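PDB 2EF5: arginase from Thermus thermophilus, which probably hydrolyses L-arginine to L-ornithine and urea, the last step of the urea cycle, using two manganese ions in each subunit. Local coordinates for residues A[29-32]-A[33-37]; A[155-159]-A[160-164]; A[205-209]-A[210-214]; A[219-223]-A[224-228]. All coordinates share one frame; numbering follows the deposited sequence.

Interaction 1: residues A[29-32]-A[33-37]; sequences ARLL and EQLED
Arg30 and Gln34 meet at the start of helix 31-37, where Arg30 holds the N-cap position and its positive phi of 59° sets this helix off from helix 22-28. The Arg30 carbonyl oxygen takes the Gln34 backbone N-H at 3.1 Å in a nearly straight bond (163°), the first of four i to i+4 bonds. The Gln34 side chain, extended beyond CG, reaches back toward the residues before the helix: NE2 makes two weak bonds, to Ala29 O at 3.0 Å and to Arg30 O at 3.4 Å. Glu33 CB lies over one face of the Arg30 guanidinium, 3.3 Å from NH2, and the two side chains cross at about a right angle, their charged atoms not in contact. On the buried flank Leu31 CD1 packs against Leu35 CD1 at 3.7 Å. Further out, Leu32 rests on Val42 of strand 41-47, Leu31 on Leu92 of strand 87-93 and Leu35 on Leu282 of helix 272-284, so the helix packs over this end of the sheet. A bend at chi2 (63°) folds the Glu33 carboxylate back along the helix start, where a water donates to OE1 at 2.8 Å and accepts from Leu32 N at 3.3 Å.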
# COMPACT_ATOMS: atom_id res chain seq x y z
N ALA A 29 16.74 -42.91 -19.04
CA ALA A 29 17.38 -42.38 -17.84
C ALA A 29 17.22 -43.40 -16.69
O ALA A 29 17.48 -43.09 -15.52
CB ALA A 29 16.77 -41.05 -17.46
N ARG A 30 16.77 -44.60 -17.04
CA ARG A 30 16.58 -45.70 -16.09
C ARG A 30 15.60 -45.42 -14.95
O ARG A 30 15.84 -45.79 -13.80
CB ARG A 30 17.94 -46.13 -15.52
CG ARG A 30 18.97 -46.44 -16.60
CD ARG A 30 20.29 -46.89 -16.02
NE ARG A 30 20.17 -48.16 -15.30
CZ ARG A 30 20.22 -48.29 -13.98
NH1 ARG A 30 20.39 -47.23 -13.21
NH2 ARG A 30 20.08 -49.50 -13.43
N LEU A 31 14.50 -44.75 -15.26
CA LEU A 31 13.49 -44.45 -14.26
C LEU A 31 13.02 -45.74 -13.60
O LEU A 31 12.90 -45.84 -12.38
CB LEU A 31 12.28 -43.77 -14.93
CG LEU A 31 10.97 -43.80 -14.14
CD1 LEU A 31 11.11 -42.96 -12.88
CD2 LEU A 31 9.83 -43.29 -15.02
N LEU A 32 12.77 -46.73 -14.44
CA LEU A 32 12.27 -48.02 -14.00
C LEU A 32 13.24 -48.81 -13.13
O LEU A 32 12.87 -49.29 -12.05
CB LEU A 32 11.90 -48.81 -15.25
CG LEU A 32 10.68 -49.70 -15.11
CD1 LEU A 32 9.95 -49.75 -16.44
CD2 LEU A 32 11.11 -51.08 -14.63
N GLU A 33 14.48 -48.96 -13.58
CA GLU A 33 15.47 -49.69 -12.81
C GLU A 33 15.68 -49.04 -11.45
O GLU A 33 15.79 -49.72 -10.43
CB GLU A 33 16.80 -49.73 -13.57
CG GLU A 33 16.78 -50.46 -14.92
CD GLU A 33 15.85 -49.82 -15.95
OE1 GLU A 33 15.53 -48.62 -15.84
OE2 GLU A 33 15.45 -50.53 -16.90
N GLN A 34 15.72 -47.71 -11.42
CA GLN A 34 15.94 -47.00 -10.16
C GLN A 34 14.74 -47.09 -9.22
O GLN A 34 14.89 -47.06 -8.01
CB GLN A 34 16.33 -45.54 -10.42
CG GLN A 34 17.62 -45.41 -11.23
CD GLN A 34 18.09 -43.97 -11.35
OE1 GLN A 34 18.59 -43.40 -10.39
NE2 GLN A 34 17.93 -43.39 -12.53
N LEU A 35 13.53 -47.18 -9.78
CA LEU A 35 12.35 -47.31 -8.94
C LEU A 35 12.40 -48.67 -8.24
O LEU A 35 12.00 -48.80 -7.08
CB LEU A 35 11.07 -47.19 -9.78
CG LEU A 35 10.65 -45.75 -10.10
CD1 LEU A 35 9.46 -45.76 -11.04
CD2 LEU A 35 10.30 -45.02 -8.82
N GLU A 36 12.90 -49.68 -8.95
CA GLU A 36 13.03 -51.02 -8.38
C GLU A 36 14.10 -51.02 -7.28
O GLU A 36 13.92 -51.64 -6.23
CB GLU A 36 13.37 -52.05 -9.46
CG GLU A 36 12.32 -52.18 -10.55
CD GLU A 36 12.66 -53.26 -11.58
OE1 GLU A 36 13.84 -53.33 -12.00
OE2 GLU A 36 11.75 -54.02 -11.97
N ASP A 37 15.21 -50.32 -7.52
CA ASP A 37 16.28 -50.26 -6.51
C ASP A 37 15.71 -49.65 -5.24
O ASP A 37 16.18 -49.92 -4.13
CB ASP A 37 17.45 -49.38 -6.99
CG ASP A 37 18.13 -49.94 -8.21
OD1 ASP A 37 18.02 -51.15 -8.46
OD2 ASP A 37 18.79 -49.15 -8.92
O HOH W 1 20.27 -49.32 -10.83
O HOH W 2 13.62 -47.35 -17.52

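Interaction 2: residues A[155-159]-A[160-164]; sequences RAVDP and KDVVL
Asp158 O takes the Asp161 N-H at 2.7 Å, the shortest direct hydrogen bond between residues 155-159 and 160-164, and this closes a type I beta turn with Pro159 and Lys160 at its corners. The bond is nearly straight at the hydrogen (163°), yet the donor stands 42° out of the carbonyl plane and so is not on a lone pair. Asp158 grips the same turn a second time. Its CG lies opposite the backbone N across the CA-CB bond (chi1 -175°), which swings the carboxylate over the next peptide, and OD1 takes Lys160 N at 2.8 Å through its anti lone pair. This is an Asx turn laid upon the chain reversal. The Lys160 side chain then runs beside that of Asp158, pointing the same way, with CB 3.4 Å from OD1. Beyond the turn, Val157 CG1 meets Val162 CG2 at 3.7 Å, the two side chains crossing at about a right angle. A water accepts from Asp158 N and donates to Asp161 OD2 at 2.6 Å, while Asp161 OD1 forms a salt bridge with Arg111, so both carboxylate oxygens are engaged. The turn thus leads the chain from helix 148-154 into strand 162-167, with Val157 touching Leu142 of helix 138-142 and Val114 of the adjoining strand 113-117.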
# COMPACT_ATOMS: atom_id res chain seq x y z
N ARG A 155 -12.87 -32.55 -17.09
CA ARG A 155 -13.02 -31.73 -15.89
C ARG A 155 -12.83 -32.72 -14.74
O ARG A 155 -13.47 -33.78 -14.72
CB ARG A 155 -14.42 -31.10 -15.82
CG ARG A 155 -14.61 -30.14 -14.65
CD ARG A 155 -15.93 -29.36 -14.75
NE ARG A 155 -17.10 -30.22 -14.62
CZ ARG A 155 -17.52 -30.75 -13.47
NH1 ARG A 155 -16.85 -30.51 -12.35
NH2 ARG A 155 -18.60 -31.52 -13.44
N ALA A 156 -11.96 -32.41 -13.79
CA ALA A 156 -11.73 -33.35 -12.70
C ALA A 156 -11.25 -32.76 -11.38
O ALA A 156 -11.07 -33.49 -10.41
CB ALA A 156 -10.77 -34.44 -13.16
N VAL A 157 -11.04 -31.45 -11.33
CA VAL A 157 -10.59 -30.85 -10.08
C VAL A 157 -11.21 -29.49 -9.84
O VAL A 157 -11.50 -28.75 -10.78
CB VAL A 157 -9.05 -30.69 -10.06
CG1 VAL A 157 -8.63 -29.64 -11.07
CG2 VAL A 157 -8.58 -30.31 -8.66
N ASP A 158 -11.43 -29.17 -8.57
CA ASP A 158 -11.99 -27.88 -8.21
C ASP A 158 -10.81 -26.92 -8.15
O ASP A 158 -9.78 -27.24 -7.56
CB ASP A 158 -12.66 -27.95 -6.83
CG ASP A 158 -13.38 -26.67 -6.46
OD1 ASP A 158 -12.75 -25.59 -6.46
OD2 ASP A 158 -14.59 -26.74 -6.15
N PRO A 159 -10.94 -25.73 -8.76
CA PRO A 159 -9.87 -24.73 -8.77
C PRO A 159 -9.26 -24.49 -7.40
O PRO A 159 -8.09 -24.14 -7.28
CB PRO A 159 -10.58 -23.48 -9.31
CG PRO A 159 -11.61 -24.05 -10.22
CD PRO A 159 -12.15 -25.21 -9.43
N LYS A 160 -10.06 -24.68 -6.35
CA LYS A 160 -9.59 -24.47 -4.99
C LYS A 160 -8.70 -25.59 -4.47
O LYS A 160 -8.08 -25.45 -3.42
CB LYS A 160 -10.78 -24.24 -4.05
CG LYS A 160 -11.57 -22.98 -4.39
CD LYS A 160 -12.65 -22.67 -3.36
CE LYS A 160 -13.32 -21.34 -3.67
NZ LYS A 160 -14.34 -20.97 -2.64
N ASP A 161 -8.65 -26.70 -5.20
CA ASP A 161 -7.81 -27.83 -4.80
C ASP A 161 -6.60 -27.90 -5.72
O ASP A 161 -5.99 -28.95 -5.89
CB ASP A 161 -8.59 -29.14 -4.86
CG ASP A 161 -9.78 -29.16 -3.91
OD1 ASP A 161 -9.64 -28.66 -2.78
OD2 ASP A 161 -10.85 -29.69 -4.29
N VAL A 162 -6.25 -26.76 -6.32
CA VAL A 162 -5.11 -26.66 -7.22
C VAL A 162 -4.08 -25.66 -6.69
O VAL A 162 -4.44 -24.61 -6.17
CB VAL A 162 -5.53 -26.20 -8.64
CG1 VAL A 162 -4.28 -25.94 -9.50
CG2 VAL A 162 -6.42 -27.25 -9.30
N VAL A 163 -2.81 -26.01 -6.80
CA VAL A 163 -1.74 -25.12 -6.37
C VAL A 163 -0.65 -25.15 -7.43
O VAL A 163 -0.22 -26.23 -7.85
CB VAL A 163 -1.11 -25.55 -5.01
CG1 VAL A 163 -0.02 -24.58 -4.61
CG2 VAL A 163 -2.18 -25.59 -3.91
N LEU A 164 -0.25 -23.97 -7.90
CA LEU A 164 0.79 -23.84 -8.90
C LEU A 164 2.07 -23.44 -8.17
O LEU A 164 2.04 -22.57 -7.30
CB LEU A 164 0.42 -22.74 -9.91
CG LEU A 164 -0.56 -23.10 -11.02
CD1 LEU A 164 -1.12 -21.83 -11.68
CD2 LEU A 164 0.17 -23.95 -12.06
O HOH W 3 -10.86 -31.09 -6.53
O HOH W 4 -6.30 -23.06 -4.98

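Interaction 3: residues A[205-209]-A[210-214]; sequences KHLQG and LPLHV
Leu207 and Leu212 face each other across the turn that joins helix 196-206 to strand 212-217, their side chains meeting at a slant. Leu212 supplies a single methyl group: CD2 lies 3.7 Å from Leu207 CD1 and 3.8 Å from Leu207 CB, so it fits against both the root and one branch of its partner. Both leucines carry CG anti to the carbonyl carbon (chi1 -54° for Leu207 and -55° for Leu212), with the Leu212 methyl coming to rest beside its partner from that position. Leu210 has the same first torsion, but its place in the backbone turn sets it beside Leu207 O, with CB 3.5 Å and CG 3.7 Å from that oxygen. Its side chain also touches Arg111 and Asp161.

The backbone between them is a type II beta turn from Leu207 to Leu210, closed by Leu210 N giving its hydrogen to Leu207 O at 3.2 Å with an angle of 150°. Gly209 occupies the third corner with a positive phi, as suits this turn type. Arg254 NH1 hydrogen-bonds Leu210 O and, weakly, Leu207 O, linking the turn to the start of strand 255-261. At the helix end, Lys205 NZ forms a salt bridge with Asp158 of a neighbouring subunit. The chemistry is therefore divided: aliphatic contact joins helix end to strand start on the buried side, while the main-chain oxygens of Leu207 and Leu210 are met by the Leu210 amide and by Arg254.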
# COMPACT_ATOMS: atom_id res chain seq x y z
N LYS A 205 -0.96 -27.84 3.44
CA LYS A 205 -2.01 -27.31 4.32
C LYS A 205 -3.22 -26.93 3.47
O LYS A 205 -4.36 -27.29 3.79
CB LYS A 205 -1.50 -26.07 5.06
CG LYS A 205 -2.46 -25.51 6.11
CD LYS A 205 -2.53 -26.40 7.35
CE LYS A 205 -3.29 -25.73 8.49
NZ LYS A 205 -3.19 -26.50 9.77
N HIS A 206 -2.96 -26.20 2.39
CA HIS A 206 -4.01 -25.76 1.49
C HIS A 206 -4.78 -26.94 0.91
O HIS A 206 -5.97 -26.82 0.62
CB HIS A 206 -3.40 -24.95 0.35
CG HIS A 206 -4.41 -24.27 -0.53
ND1 HIS A 206 -5.17 -23.21 -0.10
CD2 HIS A 206 -4.80 -24.52 -1.80
CE1 HIS A 206 -5.98 -22.83 -1.07
NE2 HIS A 206 -5.77 -23.61 -2.11
N LEU A 207 -4.11 -28.07 0.76
CA LEU A 207 -4.73 -29.27 0.21
C LEU A 207 -4.82 -30.38 1.25
O LEU A 207 -4.85 -31.57 0.91
CB LEU A 207 -3.91 -29.77 -0.99
CG LEU A 207 -3.61 -28.78 -2.11
CD1 LEU A 207 -2.73 -29.43 -3.17
CD2 LEU A 207 -4.91 -28.31 -2.73
N GLN A 208 -4.89 -29.99 2.52
CA GLN A 208 -4.95 -30.95 3.61
C GLN A 208 -6.05 -32.00 3.47
O GLN A 208 -7.15 -31.72 2.98
CB GLN A 208 -5.09 -30.22 4.95
CG GLN A 208 -6.41 -29.50 5.16
CD GLN A 208 -6.44 -28.74 6.47
OE1 GLN A 208 -6.13 -29.29 7.53
NE2 GLN A 208 -6.83 -27.47 6.41
N GLY A 209 -5.73 -33.22 3.89
CA GLY A 209 -6.69 -34.32 3.84
C GLY A 209 -6.98 -34.92 2.48
O GLY A 209 -7.76 -35.87 2.39
N LEU A 210 -6.36 -34.40 1.43
CA LEU A 210 -6.61 -34.90 0.08
C LEU A 210 -5.47 -35.69 -0.53
O LEU A 210 -4.30 -35.44 -0.23
CB LEU A 210 -6.90 -33.73 -0.87
CG LEU A 210 -8.05 -32.76 -0.59
CD1 LEU A 210 -8.03 -31.67 -1.65
CD2 LEU A 210 -9.38 -33.51 -0.61
N PRO A 211 -5.81 -36.67 -1.38
CA PRO A 211 -4.74 -37.45 -2.02
C PRO A 211 -4.17 -36.44 -3.01
O PRO A 211 -4.89 -35.57 -3.51
CB PRO A 211 -5.50 -38.58 -2.70
CG PRO A 211 -6.86 -37.99 -2.97
CD PRO A 211 -7.13 -37.24 -1.69
N LEU A 212 -2.88 -36.53 -3.30
CA LEU A 212 -2.28 -35.55 -4.19
C LEU A 212 -1.72 -36.07 -5.50
O LEU A 212 -1.07 -37.11 -5.54
CB LEU A 212 -1.16 -34.82 -3.44
CG LEU A 212 -1.56 -34.16 -2.12
CD1 LEU A 212 -0.30 -33.65 -1.42
CD2 LEU A 212 -2.54 -33.02 -2.38
N HIS A 213 -2.00 -35.32 -6.57
CA HIS A 213 -1.48 -35.65 -7.90
C HIS A 213 -0.44 -34.57 -8.20
O HIS A 213 -0.73 -33.38 -8.14
CB HIS A 213 -2.57 -35.59 -8.97
CG HIS A 213 -2.06 -35.80 -10.36
ND1 HIS A 213 -1.48 -34.78 -11.09
CD2 HIS A 213 -1.96 -36.91 -11.12
CE1 HIS A 213 -1.05 -35.27 -12.24
NE2 HIS A 213 -1.33 -36.56 -12.28
N VAL A 214 0.77 -34.99 -8.51
CA VAL A 214 1.83 -34.03 -8.82
C VAL A 214 2.12 -34.04 -10.31
O VAL A 214 2.42 -35.08 -10.88
CB VAL A 214 3.12 -34.37 -8.05
CG1 VAL A 214 4.24 -33.42 -8.48
CG2 VAL A 214 2.88 -34.27 -6.55

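Interaction 4: residues A[219-223]-A[224-228]; sequences DVLDP and TLAPG. With MN (manganese (II) ion), chain G.
Leu221 and Ala226 meet across the loop that follows the metal-binding end of strand 212-217. From Leu221 CB, which sits 3.8 Å from Ala226 CB, the side chain passes through CG to CD1, which lies 3.9 Å from that same methyl. Root and tip thus close on Ala226 together, and the side chain also touches Met276 of helix 272-284 and Ala242 of helix 239-252. A chi1 of -62°, with CG anti to the carbonyl carbon, lays the branch along this apolar flank.

The backbone between the two residues makes one helix-like turn, with helical phi and psi at Pro223 and Thr224. Asp222 O accepts twice: from Ala226 N at 2.8 Å, in the carbonyl plane, and from Leu225 N at 2.9 Å, with the donor 55° above that plane. The two donors therefore approach the oxygen from distinct directions. A water donates to Leu221 O and to Ala226 O, each at 2.7 Å, spanning the mouth of the turn. Asp222 OD1 is held by Gly236 N.

At the start of the loop, Asp219 OD2 binds manganese at 2.2 Å, whereas OD1 stays 3.1 Å from the metal. Asp118 and Asp217 share this ion, and His120 belongs to the same site. The two distances show that the carboxylate binds through one oxygen; the hydrogen bond that OD1 accepts from Ala119 N then probably helps to set its rotation, a backbone amide steadying a metal ligand.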
# COMPACT_ATOMS: atom_id res chain seq x y z
N ASP A 219 10.24 -27.77 -17.44
CA ASP A 219 10.62 -26.38 -17.56
C ASP A 219 10.55 -25.56 -16.28
O ASP A 219 10.88 -24.39 -16.30
CB ASP A 219 9.82 -25.67 -18.66
CG ASP A 219 8.38 -25.41 -18.28
OD1 ASP A 219 7.99 -25.56 -17.11
OD2 ASP A 219 7.62 -25.02 -19.19
N VAL A 220 10.13 -26.16 -15.17
CA VAL A 220 10.06 -25.42 -13.91
C VAL A 220 11.49 -25.23 -13.41
O VAL A 220 11.79 -24.29 -12.68
CB VAL A 220 9.24 -26.17 -12.83
CG1 VAL A 220 10.00 -27.39 -12.33
CG2 VAL A 220 8.91 -25.23 -11.69
N LEU A 221 12.37 -26.14 -13.81
CA LEU A 221 13.77 -26.10 -13.41
C LEU A 221 14.46 -25.01 -14.21
O LEU A 221 14.07 -24.72 -15.33
CB LEU A 221 14.45 -27.43 -13.71
CG LEU A 221 13.91 -28.65 -12.97
CD1 LEU A 221 14.49 -29.91 -13.57
CD2 LEU A 221 14.24 -28.54 -11.48
N ASP A 222 15.48 -24.40 -13.63
CA ASP A 222 16.18 -23.36 -14.36
C ASP A 222 16.70 -23.96 -15.66
O ASP A 222 17.12 -25.12 -15.68
CB ASP A 222 17.35 -22.81 -13.53
CG ASP A 222 17.90 -21.53 -14.10
OD1 ASP A 222 17.24 -20.48 -13.93
OD2 ASP A 222 18.97 -21.58 -14.75
N PRO A 223 16.66 -23.20 -16.76
CA PRO A 223 17.14 -23.68 -18.07
C PRO A 223 18.60 -24.12 -18.03
O PRO A 223 19.01 -25.03 -18.75
CB PRO A 223 16.93 -22.47 -18.98
CG PRO A 223 15.72 -21.81 -18.39
CD PRO A 223 16.01 -21.88 -16.90
N THR A 224 19.39 -23.47 -17.19
CA THR A 224 20.80 -23.79 -17.07
C THR A 224 20.95 -25.22 -16.56
O THR A 224 21.96 -25.88 -16.79
CB THR A 224 21.50 -22.84 -16.07
OG1 THR A 224 22.91 -22.93 -16.26
CG2 THR A 224 21.18 -23.22 -14.64
N LEU A 225 19.91 -25.69 -15.87
CA LEU A 225 19.89 -27.03 -15.29
C LEU A 225 19.11 -28.02 -16.14
O LEU A 225 19.42 -29.21 -16.17
CB LEU A 225 19.26 -26.93 -13.90
CG LEU A 225 19.57 -27.98 -12.85
CD1 LEU A 225 21.07 -27.99 -12.56
CD2 LEU A 225 18.79 -27.63 -11.59
N ALA A 226 18.08 -27.53 -16.83
CA ALA A 226 17.25 -28.37 -17.68
C ALA A 226 17.01 -27.67 -19.01
O ALA A 226 15.97 -27.07 -19.22
CB ALA A 226 15.91 -28.66 -17.00
N PRO A 227 17.99 -27.75 -19.92
CA PRO A 227 17.87 -27.12 -21.24
C PRO A 227 16.87 -27.84 -22.15
O PRO A 227 16.28 -27.23 -23.03
CB PRO A 227 19.29 -27.20 -21.78
CG PRO A 227 19.77 -28.50 -21.23
CD PRO A 227 19.31 -28.41 -19.78
N GLY A 228 16.69 -29.14 -21.92
CA GLY A 228 15.80 -29.93 -22.75
C GLY A 228 14.31 -29.69 -22.58
O GLY A 228 13.58 -30.60 -22.21
MN MN G . 5.46 -25.41 -18.88
O HOH W 5 14.24 -25.41 -17.95

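Following the chain, interaction 1 comes first, turning helix 22-28 into helix 31-37 beside the outer strand 41-47. Interaction 2 next closes the connection from helix 148-154 to strand 162-167, and interaction 3 closes the one from helix 196-206 to strand 212-217. Interaction 4 follows in the loop at the far end of that last strand. The four lie in series, so none nests within or crosses another. Interactions 2 and 3 touch, with Val163 CG2 3.5 Å from His206 CD2, joining two entrances to the parallel sheet of the arginase fold. Interaction 1 lies across the chain's centre from interaction 2, their centres about 30 Å apart.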